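PDB 5KBP: glycosyl hydrolase, family 38 from Enterococcus faecalis, which probably acts as an alpha-mannosidase of glycoside hydrolase family 38, hydrolysing alpha-linked mannose from carbohydrate substrates. Local coordinates for residues G582-N594 against S603-A615. Sequence-based numbering, arbitrary orientation.
Sequences GITTENVTAEITN and SYQIKQTVMLPVA
Asn594 lies over one face of the Tyr604 ring in a non-hydrogen-bonded pair of an antiparallel beta hairpin. Its CB makes a CH-pi contact 4.0 Å from the centroid of the Tyr604 ring, and its ND2 sits above the same face, 3.4 Å from Tyr604 CE1. Chi1 places CG anti to the backbone N, and the turn at chi2 (-108°) brings ND2 back over the rim, the two planes 60° apart. An asparagine amide can rest on the aromatic face while ND2 makes a weak hydrogen bond to Glu596 O; the flat tyrosine offers that face while its CD2 meets Ile592 CG2 at 3.8 Å. Beta-branched Ile592 suits an extended strand and adds to the apolar side shared with Ile606.

The other side of the hairpin is more polar. Glu591 and Lys607 run side by side, their aliphatic stems touching. Glu591 OE1 and Lys607 NZ are 5.0 Å apart, too far for a salt bridge though probably mildly attractive; the lysine end leads away, with a long, weak ion pair to Glu645. The pairs Glu591-Lys607 and Thr593-Gln605 each exchange two N-H...O=C bonds, four in all, setting the register.

Beyond the ladder, Ala590 is small enough for its CB to rest 3.6 Å from Gln608 CG. Toward the start of 582-594 the chain stands farther from strand 601-613, and side chains bridge the gap: CG2 of Ile583 reaches CG2 of Val610 at 3.6 Å, while its extended CG1 arm (chi2 176°) carries CD1 to Leu612 and Pro613.

Strand 591-597 is the outermost of its antiparallel sheet, with 601-613 next and 641-653 beyond. Ile539 of strand 535-539 packs against Ile592, Tyr604 and Ile606, whereas strand 583-584 pairs with 555-566, so the contact joins two sheets.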
loop_
_atom_site.group_PDB
_atom_site.type_symbol
_atom_site.label_atom_id
_atom_site.label_comp_id
_atom_site.label_asym_id
_atom_site.label_seq_id
_atom_site.Cartn_x
_atom_site.Cartn_y
_atom_site.Cartn_z
ATOM N N GLY A 582 28.676 -22.408 11.943
ATOM C CA GLY A 582 27.649 -22.873 11.036
ATOM C C GLY A 582 26.921 -24.110 11.537
ATOM O O GLY A 582 27.377 -24.827 12.426
ATOM N N ILE A 583 25.753 -24.346 10.943
ATOM C CA ILE A 583 24.943 -25.530 11.205
ATOM C C ILE A 583 24.448 -26.057 9.866
ATOM O O ILE A 583 23.838 -25.314 9.090
ATOM C CB ILE A 583 23.756 -25.227 12.141
ATOM C CG1 ILE A 583 24.253 -24.820 13.531
ATOM C CG2 ILE A 583 22.838 -26.430 12.238
ATOM C CD1 ILE A 583 23.148 -24.414 14.479
ATOM N N THR A 584 24.713 -27.331 9.591
ATOM C CA THR A 584 24.406 -27.924 8.300
ATOM C C THR A 584 23.498 -29.135 8.469
ATOM O O THR A 584 23.380 -29.709 9.555
ATOM C CB THR A 584 25.685 -28.341 7.561
ATOM O OG1 THR A 584 25.348 -28.810 6.251
ATOM C CG2 THR A 584 26.401 -29.449 8.319
ATOM N N THR A 585 22.853 -29.517 7.370
ATOM C CA THR A 585 22.031 -30.718 7.322
ATOM C C THR A 585 22.817 -31.944 6.875
ATOM O O THR A 585 22.213 -32.994 6.634
ATOM C CB THR A 585 20.833 -30.509 6.393
ATOM O OG1 THR A 585 21.296 -30.206 5.072
ATOM C CG2 THR A 585 19.961 -29.365 6.893
ATOM N N GLU A 586 24.144 -31.834 6.761
ATOM C CA GLU A 586 24.954 -32.959 6.301
ATOM C C GLU A 586 24.882 -34.138 7.262
ATOM O O GLU A 586 25.001 -35.293 6.839
ATOM C CB GLU A 586 26.408 -32.518 6.117
ATOM C CG GLU A 586 27.310 -33.591 5.526
ATOM C CD GLU A 586 28.784 -33.279 5.699
ATOM O OE1 GLU A 586 29.113 -32.370 6.490
ATOM O OE2 GLU A 586 29.612 -33.948 5.048
ATOM N N ASN A 587 24.692 -33.870 8.552
ATOM C CA ASN A 587 24.605 -34.934 9.544
ATOM C C ASN A 587 23.224 -34.953 10.186
ATOM O O ASN A 587 23.094 -34.783 11.403
ATOM C CB ASN A 587 25.693 -34.758 10.603
ATOM N N VAL A 588 22.188 -35.154 9.373
ATOM C CA VAL A 588 20.802 -35.140 9.827
ATOM C C VAL A 588 20.069 -36.311 9.184
ATOM O O VAL A 588 20.330 -36.662 8.028
ATOM C CB VAL A 588 20.109 -33.799 9.489
ATOM C CG1 VAL A 588 18.630 -33.836 9.855
ATOM C CG2 VAL A 588 20.800 -32.643 10.200
ATOM N N THR A 589 19.159 -36.925 9.939
ATOM C CA THR A 589 18.313 -37.995 9.423
ATOM C C THR A 589 17.060 -37.373 8.815
ATOM O O THR A 589 16.169 -36.919 9.539
ATOM C CB THR A 589 17.952 -38.983 10.528
ATOM O OG1 THR A 589 19.150 -39.534 11.090
ATOM C CG2 THR A 589 17.087 -40.108 9.974
ATOM N N ALA A 590 16.992 -37.355 7.487
ATOM C CA ALA A 590 15.865 -36.752 6.795
ATOM C C ALA A 590 14.705 -37.738 6.681
ATOM O O ALA A 590 14.875 -38.956 6.780
ATOM C CB ALA A 590 16.282 -36.272 5.404
ATOM N N GLU A 591 13.511 -37.189 6.471
ATOM C CA GLU A 591 12.301 -37.972 6.246
ATOM C C GLU A 591 11.923 -37.833 4.777
ATOM O O GLU A 591 11.442 -36.778 4.349
ATOM C CB GLU A 591 11.165 -37.507 7.155
ATOM C CG GLU A 591 9.870 -38.284 6.972
ATOM C CD GLU A 591 8.748 -37.764 7.850
ATOM O OE1 GLU A 591 8.994 -36.838 8.650
ATOM O OE2 GLU A 591 7.618 -38.284 7.736
ATOM N N ILE A 592 12.142 -38.895 4.007
ATOM C CA ILE A 592 11.946 -38.884 2.563
ATOM C C ILE A 592 10.659 -39.629 2.243
ATOM O O ILE A 592 10.449 -40.752 2.720
ATOM C CB ILE A 592 13.145 -39.512 1.834
ATOM C CG1 ILE A 592 14.448 -39.105 2.526
ATOM C CG2 ILE A 592 13.161 -39.084 0.376
ATOM C CD1 ILE A 592 15.652 -39.897 2.073
ATOM N N THR A 593 9.801 -39.008 1.435
ATOM C CA THR A 593 8.526 -39.598 1.052
ATOM C C THR A 593 8.259 -39.298 -0.415
ATOM O O THR A 593 8.331 -38.139 -0.835
ATOM C CB THR A 593 7.379 -39.058 1.915
ATOM O OG1 THR A 593 7.666 -39.295 3.300
ATOM C CG2 THR A 593 6.070 -39.740 1.552
ATOM N N ASN A 594 7.955 -40.339 -1.187
ATOM C CA ASN A 594 7.573 -40.173 -2.583
ATOM C C ASN A 594 6.118 -39.726 -2.656
ATOM O O ASN A 594 5.221 -40.427 -2.176
ATOM C CB ASN A 594 7.781 -41.473 -3.357
ATOM C CG ASN A 594 7.322 -41.373 -4.799
ATOM O OD1 ASN A 594 6.307 -41.955 -5.183
ATOM N ND2 ASN A 594 8.065 -40.625 -5.607
ATOM N N SER A 603 7.913 -36.968 -7.957
ATOM C CA SER A 603 8.364 -35.984 -6.984
ATOM C C SER A 603 8.566 -36.646 -5.630
ATOM O O SER A 603 7.835 -37.565 -5.253
ATOM C CB SER A 603 7.370 -34.821 -6.847
ATOM O OG SER A 603 6.154 -35.260 -6.266
ATOM N N TYR A 604 9.570 -36.160 -4.902
ATOM C CA TYR A 604 9.882 -36.618 -3.555
ATOM C C TYR A 604 9.797 -35.454 -2.579
ATOM O O TYR A 604 10.142 -34.317 -2.920
ATOM C CB TYR A 604 11.287 -37.229 -3.486
ATOM C CG TYR A 604 11.365 -38.682 -3.891
ATOM C CD1 TYR A 604 11.333 -39.054 -5.227
ATOM C CD2 TYR A 604 11.489 -39.681 -2.936
ATOM C CE1 TYR A 604 11.411 -40.381 -5.600
ATOM C CE2 TYR A 604 11.569 -41.012 -3.299
ATOM C CZ TYR A 604 11.530 -41.354 -4.633
ATOM O OH TYR A 604 11.610 -42.674 -5.006
ATOM N N GLN A 605 9.345 -35.745 -1.364
ATOM C CA GLN A 605 9.349 -34.778 -0.276
ATOM C C GLN A 605 10.496 -35.105 0.668
ATOM O O GLN A 605 10.623 -36.245 1.126
ATOM C CB GLN A 605 8.024 -34.788 0.486
ATOM C CG GLN A 605 7.907 -33.680 1.523
ATOM C CD GLN A 605 6.885 -33.986 2.599
ATOM O OE1 GLN A 605 6.969 -35.011 3.276
ATOM N NE2 GLN A 605 5.914 -33.095 2.765
ATOM N N ILE A 606 11.331 -34.110 0.950
ATOM C CA ILE A 606 12.457 -34.256 1.865
ATOM C C ILE A 606 12.207 -33.347 3.060
ATOM O O ILE A 606 12.126 -32.122 2.907
ATOM C CB ILE A 606 13.795 -33.917 1.191
ATOM C CG1 ILE A 606 14.006 -34.792 -0.045
ATOM C CG2 ILE A 606 14.940 -34.098 2.175
ATOM C CD1 ILE A 606 15.261 -34.460 -0.821
ATOM N N LYS A 607 12.085 -33.943 4.242
ATOM C CA LYS A 607 11.856 -33.209 5.479
ATOM C C LYS A 607 13.085 -33.307 6.369
ATOM O O LYS A 607 13.551 -34.410 6.677
ATOM C CB LYS A 607 10.628 -33.742 6.220
ATOM C CG LYS A 607 9.310 -33.149 5.756
ATOM C CD LYS A 607 8.171 -33.597 6.657
ATOM C CE LYS A 607 6.869 -32.905 6.302
ATOM N NZ LYS A 607 5.774 -33.301 7.231
ATOM N N GLN A 608 13.603 -32.152 6.783
ATOM C CA GLN A 608 14.740 -32.072 7.689
ATOM C C GLN A 608 14.426 -31.065 8.786
ATOM O O GLN A 608 14.012 -29.938 8.497
ATOM C CB GLN A 608 16.016 -31.664 6.947
ATOM C CG GLN A 608 16.499 -32.677 5.924
ATOM C CD GLN A 608 17.127 -32.019 4.712
ATOM O OE1 GLN A 608 16.707 -30.940 4.295
ATOM N NE2 GLN A 608 18.138 -32.664 4.142
ATOM N N THR A 609 14.616 -31.477 10.035
ATOM C CA THR A 609 14.458 -30.605 11.191
ATOM C C THR A 609 15.823 -30.377 11.826
ATOM O O THR A 609 16.535 -31.337 12.138
ATOM C CB THR A 609 13.488 -31.203 12.213
ATOM O OG1 THR A 609 12.160 -31.197 11.678
ATOM C CG2 THR A 609 13.508 -30.398 13.506
ATOM N N VAL A 610 16.185 -29.109 12.003
ATOM C CA VAL A 610 17.461 -28.740 12.599
ATOM C C VAL A 610 17.210 -27.713 13.694
ATOM O O VAL A 610 16.252 -26.935 13.638
ATOM C CB VAL A 610 18.453 -28.202 11.540
ATOM C CG1 VAL A 610 18.171 -26.741 11.209
ATOM C CG2 VAL A 610 19.884 -28.398 12.004
ATOM N N MET A 611 18.071 -27.727 14.708
ATOM C CA MET A 611 17.940 -26.852 15.865
ATOM C C MET A 611 18.798 -25.611 15.654
ATOM O O MET A 611 20.027 -25.708 15.566
ATOM C CB MET A 611 18.345 -27.579 17.145
ATOM C CG MET A 611 17.501 -28.805 17.440
ATOM S SD MET A 611 15.782 -28.408 17.822
ATOM C CE MET A 611 15.983 -27.462 19.330
ATOM N N LEU A 612 18.151 -24.451 15.583
ATOM C CA LEU A 612 18.848 -23.210 15.296
ATOM C C LEU A 612 18.758 -22.250 16.477
ATOM O O LEU A 612 17.772 -22.261 17.221
ATOM C CB LEU A 612 18.272 -22.529 14.049
ATOM C CG LEU A 612 18.432 -23.274 12.724
ATOM C CD1 LEU A 612 17.956 -22.408 11.569
ATOM C CD2 LEU A 612 19.878 -23.698 12.525
ATOM N N PRO A 613 19.783 -21.424 16.683
ATOM C CA PRO A 613 19.678 -20.353 17.678
ATOM C C PRO A 613 18.500 -19.442 17.365
ATOM O O PRO A 613 18.244 -19.105 16.208
ATOM C CB PRO A 613 21.016 -19.616 17.546
ATOM C CG PRO A 613 21.954 -20.644 16.999
ATOM C CD PRO A 613 21.124 -21.487 16.074
ATOM N N VAL A 614 17.771 -19.053 18.414
ATOM C CA VAL A 614 16.573 -18.238 18.226
ATOM C C VAL A 614 16.932 -16.892 17.609
ATOM O O VAL A 614 16.194 -16.362 16.768
ATOM C CB VAL A 614 15.828 -18.073 19.563
ATOM C CG1 VAL A 614 14.594 -17.202 19.386
ATOM C CG2 VAL A 614 15.447 -19.434 20.116
ATOM N N ALA A 615 18.064 -16.329 18.003
ATOM C CA ALA A 615 18.550 -15.051 17.488
ATOM C C ALA A 615 19.993 -14.893 17.952
ATOM O O ALA A 615 20.622 -15.854 18.414
ATOM C CB ALA A 615 17.674 -13.889 17.960
#